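Local coordinates for protein nisin leader peptide-processing serine protease NisP (Lactococcus lactis subsp. lactis, PDB 4MZD) that probably acts as a subtilisin-like serine endopeptidase that removes the leader peptide from the nisin precursor during biosynthesis of this antibiotic, at residues V78-E83 / V394-D399; G163-I168 / L363-D368; N179-E184 / G483-R488; I201-G206 / D277-F282. All coordinates share one frame; numbering follows the deposited sequence. Where two conformers were deposited one is given.

Interactions 1 and 2 form one patch, their centres about 12 Å apart, where I397 CD1 meets V164 CB at 3.7 Å. Interactions 3 and 4, with centres about 11 Å apart, form another: strands 486-487 and 200-210 are neighbours in the mixed sheet, and R488 NH1 forms a salt bridge with D277 OD1 at 2.9 Å. The second patch flanks the predicted charge-relay residues D100, H147 and S353; the carboxylate of R488 bonds to both S353 and H147, so the chain's own C-terminus lies in the active site. Interactions 1 and 3, with centres about 31 Å apart, sit on opposite sides of the chain's centre.

Interaction 1 (V78-E83 / V394-D399); sequences VTNNGE and VLNIVD
V78 and V398 bury more surface here than any other residue, and both point into the contact. The CG1 methyl of V78 lies against L395, 4.1 Å from its CD2, while CG2 meets I397 CD1 from the other branch. With chi1 at -62°, V78 places CG1 beside its own backbone N and the two methyls divide between these neighbours. V398 instead turns CG2 across the side chains of N80 and E83, at 3.6 Å from N80 ND2 and the same distance from E83 OE1, crossing each at about a right angle. N80 ND2 also makes a weak bond to E83 OE1; these N80 contacts hold for one of its two conformers and are tentative. The backbone link joins the last part of helix 73-79 to the start of helix 397-402: I397 N donates to V78 O at 2.9 Å with an N-H...O angle of 167°. N396 is the N-cap of helix 397-402, its OD1 accepting from D399 N at 2.9 Å, while N80 opens a type I' turn. One water accepts from V398 N and donates to V78 O and, weakly, to N396 OD1. P311 of strand 308-311 touches V78, and A362 of helix 356-370 touches L395 and I397.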
loop_
_atom_site.group_PDB
_atom_site.type_symbol
_atom_site.label_atom_id
_atom_site.label_comp_id
_atom_site.label_asym_id
_atom_site.label_seq_id
_atom_site.Cartn_x
_atom_site.Cartn_y
_atom_site.Cartn_z
ATOM N N VAL A 78 0.489 16.376 -0.752
ATOM C CA VAL A 78 1.395 15.922 0.306
ATOM C C VAL A 78 2.785 16.566 0.291
ATOM O O VAL A 78 3.527 16.453 1.274
ATOM C CB VAL A 78 1.544 14.379 0.336
ATOM C CG1 VAL A 78 0.203 13.722 0.617
ATOM C CG2 VAL A 78 2.145 13.855 -0.961
ATOM N N THR A 79 3.125 17.246 -0.809
ATOM C CA THR A 79 4.436 17.877 -0.967
ATOM C C THR A 79 4.405 19.403 -0.835
ATOM O O THR A 79 5.434 20.048 -1.015
ATOM C CB THR A 79 5.048 17.584 -2.362
ATOM O OG1 THR A 79 4.213 18.159 -3.377
ATOM C CG2 THR A 79 5.240 16.088 -2.602
ATOM N N ASN A 80 3.239 19.962 -0.521
ATOM C CA ASN A 80 3.041 21.408 -0.568
ATOM C C ASN A 80 3.391 21.941 -1.947
ATOM O O ASN A 80 4.255 22.809 -2.101
ATOM C CB ASN A 80 3.855 22.126 0.505
ATOM C CG ASN A 80 3.282 21.935 1.886
ATOM O OD1 ASN A 80 2.206 21.356 2.048
ATOM N ND2 ASN A 80 3.989 22.434 2.892
ATOM N N ASN A 81 2.712 21.394 -2.948
ATOM C CA ASN A 81 2.927 21.778 -4.336
ATOM C C ASN A 81 4.405 21.825 -4.708
ATOM O O ASN A 81 4.905 22.800 -5.280
ATOM C CB ASN A 81 2.213 23.089 -4.687
ATOM C CG ASN A 81 1.964 23.224 -6.175
ATOM O OD1 ASN A 81 2.382 22.370 -6.961
ATOM N ND2 ASN A 81 1.269 24.286 -6.575
ATOM N N GLY A 82 5.096 20.746 -4.369
ATOM C CA GLY A 82 6.469 20.544 -4.784
ATOM C C GLY A 82 7.537 21.000 -3.812
ATOM O O GLY A 82 8.711 20.715 -4.023
ATOM N N GLU A 83 7.152 21.693 -2.744
ATOM C CA GLU A 83 8.139 22.207 -1.804
ATOM C C GLU A 83 9.052 21.115 -1.261
ATOM O O GLU A 83 10.254 21.323 -1.108
ATOM C CB GLU A 83 7.474 22.924 -0.625
ATOM C CG GLU A 83 8.504 23.505 0.344
ATOM C CD GLU A 83 7.910 24.090 1.611
ATOM O OE1 GLU A 83 6.674 24.046 1.776
ATOM O OE2 GLU A 83 8.693 24.598 2.446
ATOM N N VAL A 394 -2.967 13.262 8.577
ATOM C CA VAL A 394 -2.661 13.137 7.163
ATOM C C VAL A 394 -1.174 13.347 6.918
ATOM O O VAL A 394 -0.496 14.047 7.666
ATOM C CB VAL A 394 -3.477 14.116 6.301
ATOM C CG1 VAL A 394 -4.972 13.835 6.436
ATOM C CG2 VAL A 394 -3.153 15.555 6.673
ATOM N N LEU A 395 -0.668 12.706 5.874
ATOM C CA LEU A 395 0.727 12.835 5.479
ATOM C C LEU A 395 1.024 14.245 4.986
ATOM O O LEU A 395 0.311 14.780 4.132
ATOM C CB LEU A 395 1.044 11.844 4.361
ATOM C CG LEU A 395 2.482 11.897 3.840
ATOM C CD1 LEU A 395 3.466 11.410 4.901
ATOM C CD2 LEU A 395 2.606 11.069 2.574
ATOM N N ASN A 396 2.082 14.835 5.527
ATOM C CA ASN A 396 2.594 16.105 5.040
ATOM C C ASN A 396 4.104 15.989 5.055
ATOM O O ASN A 396 4.728 15.964 6.118
ATOM C CB ASN A 396 2.124 17.271 5.904
ATOM C CG ASN A 396 2.557 18.608 5.346
ATOM O OD1 ASN A 396 3.746 18.915 5.303
ATOM N ND2 ASN A 396 1.595 19.408 4.906
ATOM N N ILE A 397 4.690 15.887 3.868
ATOM C CA ILE A 397 6.101 15.543 3.772
ATOM C C ILE A 397 7.004 16.682 4.232
ATOM O O ILE A 397 8.057 16.439 4.814
ATOM C CB ILE A 397 6.466 15.047 2.359
ATOM C CG1 ILE A 397 5.577 13.853 2.000
ATOM C CG2 ILE A 397 7.938 14.674 2.289
ATOM C CD1 ILE A 397 5.829 13.271 0.634
ATOM N N VAL A 398 6.589 17.922 3.988
ATOM C CA VAL A 398 7.348 19.050 4.507
ATOM C C VAL A 398 7.430 18.994 6.038
ATOM O O VAL A 398 8.511 19.156 6.618
ATOM C CB VAL A 398 6.783 20.396 4.012
ATOM C CG1 VAL A 398 7.462 21.549 4.735
ATOM C CG2 VAL A 398 6.970 20.513 2.502
ATOM N N ASP A 399 6.298 18.749 6.694
ATOM C CA ASP A 399 6.290 18.646 8.153
ATOM C C ASP A 399 7.176 17.497 8.619
ATOM O O ASP A 399 7.903 17.617 9.609
ATOM C CB ASP A 399 4.877 18.429 8.694
ATOM C CG ASP A 399 4.014 19.668 8.610
ATOM O OD1 ASP A 399 4.541 20.772 8.355
ATOM O OD2 ASP A 399 2.794 19.535 8.824
HETATM O O HOH W 1 4.295 18.946 2.523
HETATM O O HOH W 2 3.616 22.135 5.744
#

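Interaction 2 (G163-I168 / L363-D368)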
loop_
_atom_site.group_PDB
_atom_site.type_symbol
_atom_site.label_atom_id
_atom_site.label_comp_id
_atom_site.label_asym_id
_atom_site.label_seq_id
_atom_site.Cartn_x
_atom_site.Cartn_y
_atom_site.Cartn_z
ATOM N N GLY A 163 7.035 10.807 -8.071
ATOM C CA GLY A 163 6.608 10.155 -6.849
ATOM C C GLY A 163 6.895 11.029 -5.642
ATOM O O GLY A 163 7.357 12.169 -5.787
ATOM N N VAL A 164 6.643 10.516 -4.442
ATOM C CA VAL A 164 6.938 11.298 -3.249
ATOM C C VAL A 164 8.438 11.444 -3.020
ATOM O O VAL A 164 8.878 12.404 -2.384
ATOM C CB VAL A 164 6.298 10.710 -1.968
ATOM C CG1 VAL A 164 4.786 10.883 -1.990
ATOM C CG2 VAL A 164 6.728 9.261 -1.735
ATOM N N ALA A 165 9.210 10.467 -3.502
ATOM C CA ALA A 165 10.650 10.423 -3.283
ATOM C C ALA A 165 11.303 10.070 -4.617
ATOM O O ALA A 165 11.774 8.942 -4.819
ATOM C CB ALA A 165 10.989 9.391 -2.214
ATOM N N PRO A 166 11.287 11.023 -5.562
ATOM C CA PRO A 166 11.720 10.690 -6.922
ATOM C C PRO A 166 13.106 10.054 -6.962
ATOM O O PRO A 166 14.069 10.597 -6.419
ATOM C CB PRO A 166 11.711 12.050 -7.631
ATOM C CG PRO A 166 10.663 12.830 -6.886
ATOM C CD PRO A 166 10.851 12.426 -5.451
ATOM N N GLY A 167 13.185 8.895 -7.602
ATOM C CA GLY A 167 14.440 8.203 -7.791
ATOM C C GLY A 167 14.923 7.370 -6.613
ATOM O O GLY A 167 15.962 6.720 -6.712
ATOM N N ILE A 168 14.195 7.369 -5.497
ATOM C CA ILE A 168 14.595 6.535 -4.371
ATOM C C ILE A 168 14.602 5.065 -4.795
ATOM O O ILE A 168 13.763 4.620 -5.573
ATOM C CB ILE A 168 13.709 6.788 -3.126
ATOM C CG1 ILE A 168 14.439 6.401 -1.843
ATOM C CG2 ILE A 168 12.357 6.086 -3.251
ATOM C CD1 ILE A 168 13.806 7.012 -0.605
ATOM N N LEU A 363 8.508 8.023 4.530
ATOM C CA LEU A 363 9.237 7.415 5.635
ATOM C C LEU A 363 10.662 7.084 5.244
ATOM O O LEU A 363 11.580 7.258 6.043
ATOM C CB LEU A 363 8.533 6.153 6.110
ATOM C CG LEU A 363 7.302 6.355 6.977
ATOM C CD1 LEU A 363 6.593 5.024 7.104
ATOM C CD2 LEU A 363 7.691 6.908 8.347
ATOM N N ALA A 364 10.849 6.603 4.020
ATOM C CA ALA A 364 12.187 6.281 3.549
ATOM C C ALA A 364 13.058 7.543 3.495
ATOM O O ALA A 364 14.233 7.500 3.859
ATOM C CB ALA A 364 12.125 5.585 2.203
ATOM N N LEU A 365 12.491 8.669 3.064
ATOM C CA LEU A 365 13.234 9.936 3.078
ATOM C C LEU A 365 13.725 10.269 4.488
ATOM O O LEU A 365 14.871 10.669 4.669
ATOM C CB LEU A 365 12.374 11.085 2.541
ATOM C CG LEU A 365 12.015 11.068 1.051
ATOM C CD1 LEU A 365 10.972 12.125 0.740
ATOM C CD2 LEU A 365 13.244 11.250 0.168
ATOM N N VAL A 366 12.847 10.093 5.478
ATOM C CA VAL A 366 13.151 10.345 6.887
ATOM C C VAL A 366 14.240 9.427 7.418
ATOM O O VAL A 366 15.156 9.856 8.127
ATOM C CB VAL A 366 11.882 10.131 7.769
ATOM C CG1 VAL A 366 12.241 10.124 9.254
ATOM C CG2 VAL A 366 10.836 11.174 7.459
ATOM N N VAL A 367 14.122 8.146 7.096
ATOM C CA VAL A 367 15.116 7.177 7.529
ATOM C C VAL A 367 16.493 7.597 7.029
ATOM O O VAL A 367 17.470 7.585 7.773
ATOM C CB VAL A 367 14.770 5.760 7.028
ATOM C CG1 VAL A 367 15.954 4.824 7.196
ATOM C CG2 VAL A 367 13.556 5.218 7.773
ATOM N N ASP A 368 16.548 7.990 5.763
ATOM C CA ASP A 368 17.797 8.394 5.132
ATOM C C ASP A 368 18.316 9.728 5.689
ATOM O O ASP A 368 19.494 9.845 6.029
ATOM C CB ASP A 368 17.590 8.474 3.617
ATOM C CG ASP A 368 18.891 8.527 2.844
ATOM O OD1 ASP A 368 19.656 7.542 2.896
ATOM O OD2 ASP A 368 19.130 9.540 2.150
#
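The loop from helix 147-156 into strand 169-174 rests on helix 356-370 by apolar contact, A165 and I168 meeting L365 and A364 with no hydrogen bond across. A165 points its CB at the branched end of L365, 3.8 Å from CD2 and equally close to CG. The CD1 methyl of L365 reaches along the loop, to 3.8 Å from V164 O. Although the CB of L365 does not head straight for the loop, chi1 of -68° sets CG opposite the carbonyl carbon and chi2 of 170° extends the chain, bringing both methyls to A165. In the subtilase fold this helix follows directly from the segment holding S353, the predicted nucleophile, but the contact itself is away from the catalytic residues. I168 supplies the second point of touch: its CD1 comes to 3.6 Å from A364 CB and 4.3 Å from L365 CD2. A chi1 of -156° swings CG1 away from the backbone N of I168, and the chain runs on extended toward the helix. A type II turn from A165 to I168, with G167 at positive phi, sets the two loop residues side by side; I168 N closes it on A165 O at 3.0 Å.

Interaction 3 (N179-E184 / G483-R488); sequences NLSKSE and GAVSVR
S181 and V485 face one another as a single antiparallel, hydrogen-bonded bridge, and both of its backbone donors are satisfied across the contact. S181 N donates to V485 O at 2.8 Å, the donor tilted 18° from the carbonyl plane. The return bond, V485 N to S181 O, is 2.9 Å long and straight at hydrogen, but its donor stands 54° above the carbonyl plane. Beyond the bridge, water takes over at either end. One molecule accepts from V487 N and donates to N179 O; another accepts from S183 N and donates to G483 O at 2.6 Å, so the first turn of helix 183-195 is tied to the C-terminal segment through solvent. The polar side chains turn to other partners: S181 OG bonds to V175 O, S183 OG to E224, and K182 NZ makes a salt bridge with D128. The K182 chain bends at chi2 (-75°), and its CD passes 3.5 Å from G483 O. Apolar atoms cover the rest. V485 sends CG2 over the start of the helix, 3.6 Å from S183 N, while L180 CD2 lies 3.8 Å from S486 CB and its CD1 rests near A484 CB. V485 also packs on A205 and Q207 of strand 200-210 and on Y228 of helix 222-238. Strand 486-487 thus runs antiparallel beside strand 200-210, much as substrate strands bind in subtilases, and carries R488 to the predicted catalytic S353 and H147, with the 179-184 segment along its other side.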
loop_
_atom_site.group_PDB
_atom_site.type_symbol
_atom_site.label_atom_id
_atom_site.label_comp_id
_atom_site.label_asym_id
_atom_site.label_seq_id
_atom_site.Cartn_x
_atom_site.Cartn_y
_atom_site.Cartn_z
ATOM N N ASN A 179 -4.394 -12.299 -10.390
ATOM C CA ASN A 179 -5.594 -12.170 -9.569
ATOM C C ASN A 179 -5.340 -12.025 -8.074
ATOM O O ASN A 179 -5.050 -10.928 -7.605
ATOM C CB ASN A 179 -6.635 -13.259 -9.885
ATOM C CG ASN A 179 -6.186 -14.655 -9.474
ATOM O OD1 ASN A 179 -5.084 -15.086 -9.801
ATOM N ND2 ASN A 179 -7.049 -15.368 -8.746
ATOM N N LEU A 180 -5.469 -13.117 -7.325
ATOM C CA LEU A 180 -5.374 -13.058 -5.872
ATOM C C LEU A 180 -4.032 -13.584 -5.356
ATOM O O LEU A 180 -3.237 -14.170 -6.100
ATOM C CB LEU A 180 -6.549 -13.803 -5.241
ATOM C CG LEU A 180 -7.921 -13.223 -5.604
ATOM C CD1 LEU A 180 -9.034 -14.190 -5.242
ATOM C CD2 LEU A 180 -8.126 -11.871 -4.925
ATOM N N SER A 181 -3.792 -13.366 -4.070
ATOM C CA SER A 181 -2.562 -13.790 -3.427
ATOM C C SER A 181 -2.888 -14.546 -2.140
ATOM O O SER A 181 -4.055 -14.766 -1.815
ATOM C CB SER A 181 -1.662 -12.570 -3.179
ATOM O OG SER A 181 -0.424 -12.926 -2.589
ATOM N N LYS A 182 -1.843 -14.965 -1.437
ATOM C CA LYS A 182 -1.973 -15.764 -0.214
ATOM C C LYS A 182 -1.079 -15.187 0.870
ATOM O O LYS A 182 0.005 -14.682 0.580
ATOM C CB LYS A 182 -1.552 -17.216 -0.464
ATOM C CG LYS A 182 -2.433 -17.982 -1.435
ATOM C CD LYS A 182 -3.756 -18.381 -0.802
ATOM C CE LYS A 182 -4.475 -19.411 -1.654
ATOM N NZ LYS A 182 -5.747 -19.847 -1.019
ATOM N N SER A 183 -1.513 -15.290 2.124
ATOM C CA SER A 183 -0.706 -14.779 3.222
ATOM C C SER A 183 0.633 -15.499 3.325
ATOM O O SER A 183 1.623 -14.904 3.728
ATOM C CB SER A 183 -1.459 -14.853 4.552
ATOM O OG SER A 183 -1.734 -16.192 4.912
ATOM N N GLU A 184 0.676 -16.781 2.973
ATOM C CA GLU A 184 1.947 -17.500 3.002
ATOM C C GLU A 184 2.973 -16.817 2.098
ATOM O O GLU A 184 4.147 -16.708 2.450
ATOM C CB GLU A 184 1.760 -18.966 2.593
ATOM C CG GLU A 184 2.946 -19.878 2.911
ATOM C CD GLU A 184 3.988 -19.940 1.803
ATOM O OE1 GLU A 184 3.696 -19.522 0.662
ATOM O OE2 GLU A 184 5.110 -20.428 2.074
ATOM N N GLY A 483 -8.461 -16.627 3.281
ATOM C CA GLY A 483 -7.154 -16.889 2.713
ATOM C C GLY A 483 -6.813 -16.081 1.473
ATOM O O GLY A 483 -5.666 -16.109 1.033
ATOM N N ALA A 484 -7.783 -15.365 0.905
ATOM C CA ALA A 484 -7.527 -14.599 -0.319
ATOM C C ALA A 484 -7.007 -13.198 -0.010
ATOM O O ALA A 484 -7.709 -12.383 0.590
ATOM C CB ALA A 484 -8.781 -14.515 -1.170
ATOM N N VAL A 485 -5.779 -12.915 -0.436
ATOM C CA VAL A 485 -5.212 -11.575 -0.335
ATOM C C VAL A 485 -5.517 -10.844 -1.635
ATOM O O VAL A 485 -5.355 -11.409 -2.723
ATOM C CB VAL A 485 -3.692 -11.638 -0.107
ATOM C CG1 VAL A 485 -3.066 -10.251 -0.173
ATOM C CG2 VAL A 485 -3.394 -12.300 1.226
ATOM N N SER A 486 -5.979 -9.606 -1.532
ATOM C CA SER A 486 -6.294 -8.836 -2.723
ATOM C C SER A 486 -5.595 -7.494 -2.695
ATOM O O SER A 486 -5.270 -6.966 -1.630
ATOM C CB SER A 486 -7.809 -8.663 -2.885
ATOM O OG SER A 486 -8.407 -8.047 -1.764
ATOM N N VAL A 487 -5.358 -6.936 -3.877
ATOM C CA VAL A 487 -4.804 -5.600 -3.937
ATOM C C VAL A 487 -5.795 -4.609 -3.348
ATOM O O VAL A 487 -7.010 -4.792 -3.456
ATOM C CB VAL A 487 -4.430 -5.181 -5.384
ATOM C CG1 VAL A 487 -3.346 -6.095 -5.944
ATOM C CG2 VAL A 487 -5.661 -5.139 -6.304
ATOM N N ARG A 488 -5.284 -3.566 -2.707
ATOM C CA ARG A 488 -6.100 -2.417 -2.342
ATOM C C ARG A 488 -5.929 -1.350 -3.423
ATOM O O ARG A 488 -6.155 -0.144 -3.203
ATOM C CB ARG A 488 -5.764 -1.900 -0.936
ATOM C CG ARG A 488 -6.564 -2.583 0.187
ATOM C CD ARG A 488 -6.088 -4.003 0.490
ATOM N NE ARG A 488 -7.067 -4.789 1.251
ATOM C CZ ARG A 488 -7.158 -4.821 2.581
ATOM N NH1 ARG A 488 -6.340 -4.105 3.346
ATOM N NH2 ARG A 488 -8.082 -5.578 3.156
ATOM O OXT ARG A 488 -5.570 -1.722 -4.550
HETATM O O HOH W 3 -6.280 -8.651 -6.048
HETATM O O HOH W 4 -3.746 -17.057 2.576
#

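Interaction 4 (I201-G206 / D277-F282); sequences INISAG and DAPSVF
G206 and A278 make the tight end of this contact, where G206 CA comes within 3.2 Å of A278 O. Having no side chain, G206 lets the carbonyl in: a CB there would point at the opposite strand and clash with that oxygen. P279 follows, its CD 3.9 Å from A205 O and 4.3 Å from G206 CA, the peptide bond before P279 being cis. The looser side is apolar and buried rather than wet. There I203 CD1 meets P279 CG at 4.1 Å. A chi1 of -49° sets the I203 chain beside its own backbone N. No hydrogen bond crosses between the two segments. Strand 200-210 is a central strand of the mixed subtilase sheet, running antiparallel to strand 275-278, and it breaks at S204, the centre of an inverse gamma turn. N202 ND2 donates to S204 OG at 3.0 Å, the hydroxyl lying 14° out of the amide plane, and S204 OG also bonds to the backbone O of S353, the predicted catalytic serine. The carboxylate of D277 is held by three partners, G247 N and N302 ND2 at OD2 and R488 NH1 at OD1. On the far side of the P279-F282 turn, F282 packs against helix 222-238.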
loop_
_atom_site.group_PDB
_atom_site.type_symbol
_atom_site.label_atom_id
_atom_site.label_comp_id
_atom_site.label_asym_id
_atom_site.label_seq_id
_atom_site.Cartn_x
_atom_site.Cartn_y
_atom_site.Cartn_z
ATOM N N ILE A 201 9.048 -1.260 4.011
ATOM C CA ILE A 201 8.405 -2.311 3.230
ATOM C C ILE A 201 6.950 -1.905 3.000
ATOM O O ILE A 201 6.209 -1.662 3.954
ATOM C CB ILE A 201 8.485 -3.664 3.983
ATOM C CG1 ILE A 201 9.950 -4.083 4.177
ATOM C CG2 ILE A 201 7.714 -4.743 3.253
ATOM C CD1 ILE A 201 10.147 -5.271 5.104
ATOM N N ASN A 202 6.557 -1.819 1.730
ATOM C CA ASN A 202 5.234 -1.351 1.329
ATOM C C ASN A 202 4.338 -2.515 0.945
ATOM O O ASN A 202 4.693 -3.296 0.055
ATOM C CB ASN A 202 5.379 -0.407 0.124
ATOM C CG ASN A 202 4.066 0.253 -0.275
ATOM O OD1 ASN A 202 3.777 1.370 0.150
ATOM N ND2 ASN A 202 3.257 -0.439 -1.069
ATOM N N ILE A 203 3.182 -2.621 1.600
ATOM C CA ILE A 203 2.216 -3.676 1.296
ATOM C C ILE A 203 0.845 -3.063 0.967
ATOM O O ILE A 203 0.017 -2.799 1.849
ATOM C CB ILE A 203 2.083 -4.700 2.445
ATOM C CG1 ILE A 203 3.464 -5.172 2.912
ATOM C CG2 ILE A 203 1.218 -5.875 1.998
ATOM C CD1 ILE A 203 3.396 -6.241 3.965
ATOM N N SER A 204 0.602 -2.842 -0.323
ATOM C CA SER A 204 -0.651 -2.263 -0.804
ATOM C C SER A 204 -1.690 -3.345 -1.126
ATOM O O SER A 204 -2.302 -3.345 -2.196
ATOM C CB SER A 204 -0.383 -1.390 -2.032
ATOM O OG SER A 204 0.284 -0.195 -1.653
ATOM N N ALA A 205 -1.890 -4.247 -0.172
ATOM C CA ALA A 205 -2.727 -5.434 -0.342
ATOM C C ALA A 205 -3.079 -5.937 1.045
ATOM O O ALA A 205 -2.386 -5.620 2.006
ATOM C CB ALA A 205 -1.964 -6.509 -1.095
ATOM N N GLY A 206 -4.130 -6.742 1.161
ATOM C CA GLY A 206 -4.510 -7.250 2.463
ATOM C C GLY A 206 -5.685 -8.196 2.401
ATOM O O GLY A 206 -6.117 -8.612 1.324
ATOM N N ASP A 277 -8.299 -6.299 9.770
ATOM C CA ASP A 277 -7.821 -5.956 8.433
ATOM C C ASP A 277 -6.306 -6.171 8.503
ATOM O O ASP A 277 -5.598 -5.421 9.176
ATOM C CB ASP A 277 -8.197 -4.485 8.167
ATOM C CG ASP A 277 -8.011 -4.051 6.719
ATOM O OD1 ASP A 277 -7.326 -4.765 5.957
ATOM O OD2 ASP A 277 -8.538 -2.968 6.361
ATOM N N ALA A 278 -5.828 -7.240 7.870
ATOM C CA ALA A 278 -4.427 -7.662 7.979
ATOM C C ALA A 278 -3.653 -7.490 6.665
ATOM O O ALA A 278 -4.189 -7.761 5.594
ATOM C CB ALA A 278 -4.369 -9.114 8.428
ATOM N N PRO A 279 -2.363 -7.110 6.742
ATOM C CA PRO A 279 -1.548 -6.953 7.960
ATOM C C PRO A 279 -1.540 -5.557 8.593
ATOM O O PRO A 279 -0.722 -5.310 9.477
ATOM C CB PRO A 279 -0.142 -7.299 7.466
ATOM C CG PRO A 279 -0.144 -6.814 6.041
ATOM C CD PRO A 279 -1.527 -7.128 5.527
ATOM N N SER A 280 -2.440 -4.669 8.191
ATOM C CA SER A 280 -2.416 -3.312 8.737
ATOM C C SER A 280 -2.747 -3.242 10.234
ATOM O O SER A 280 -2.387 -2.273 10.893
ATOM C CB SER A 280 -3.336 -2.375 7.949
ATOM O OG SER A 280 -4.697 -2.710 8.147
ATOM N N VAL A 281 -3.418 -4.264 10.762
ATOM C CA VAL A 281 -3.853 -4.270 12.154
ATOM C C VAL A 281 -2.707 -4.259 13.164
ATOM O O VAL A 281 -2.862 -3.752 14.272
ATOM C CB VAL A 281 -4.759 -5.491 12.429
ATOM C CG1 VAL A 281 -3.997 -6.789 12.186
ATOM C CG2 VAL A 281 -5.326 -5.441 13.847
ATOM N N PHE A 282 -1.562 -4.823 12.798
ATOM C CA PHE A 282 -0.507 -5.024 13.783
ATOM C C PHE A 282 0.035 -3.711 14.322
ATOM O O PHE A 282 0.229 -2.752 13.578
ATOM C CB PHE A 282 0.605 -5.902 13.212
ATOM C CG PHE A 282 0.157 -7.302 12.929
ATOM C CD1 PHE A 282 0.015 -8.216 13.959
ATOM C CD2 PHE A 282 -0.172 -7.696 11.643
ATOM C CE1 PHE A 282 -0.429 -9.501 13.705
ATOM C CE2 PHE A 282 -0.619 -8.979 11.388
ATOM C CZ PHE A 282 -0.748 -9.883 12.426
#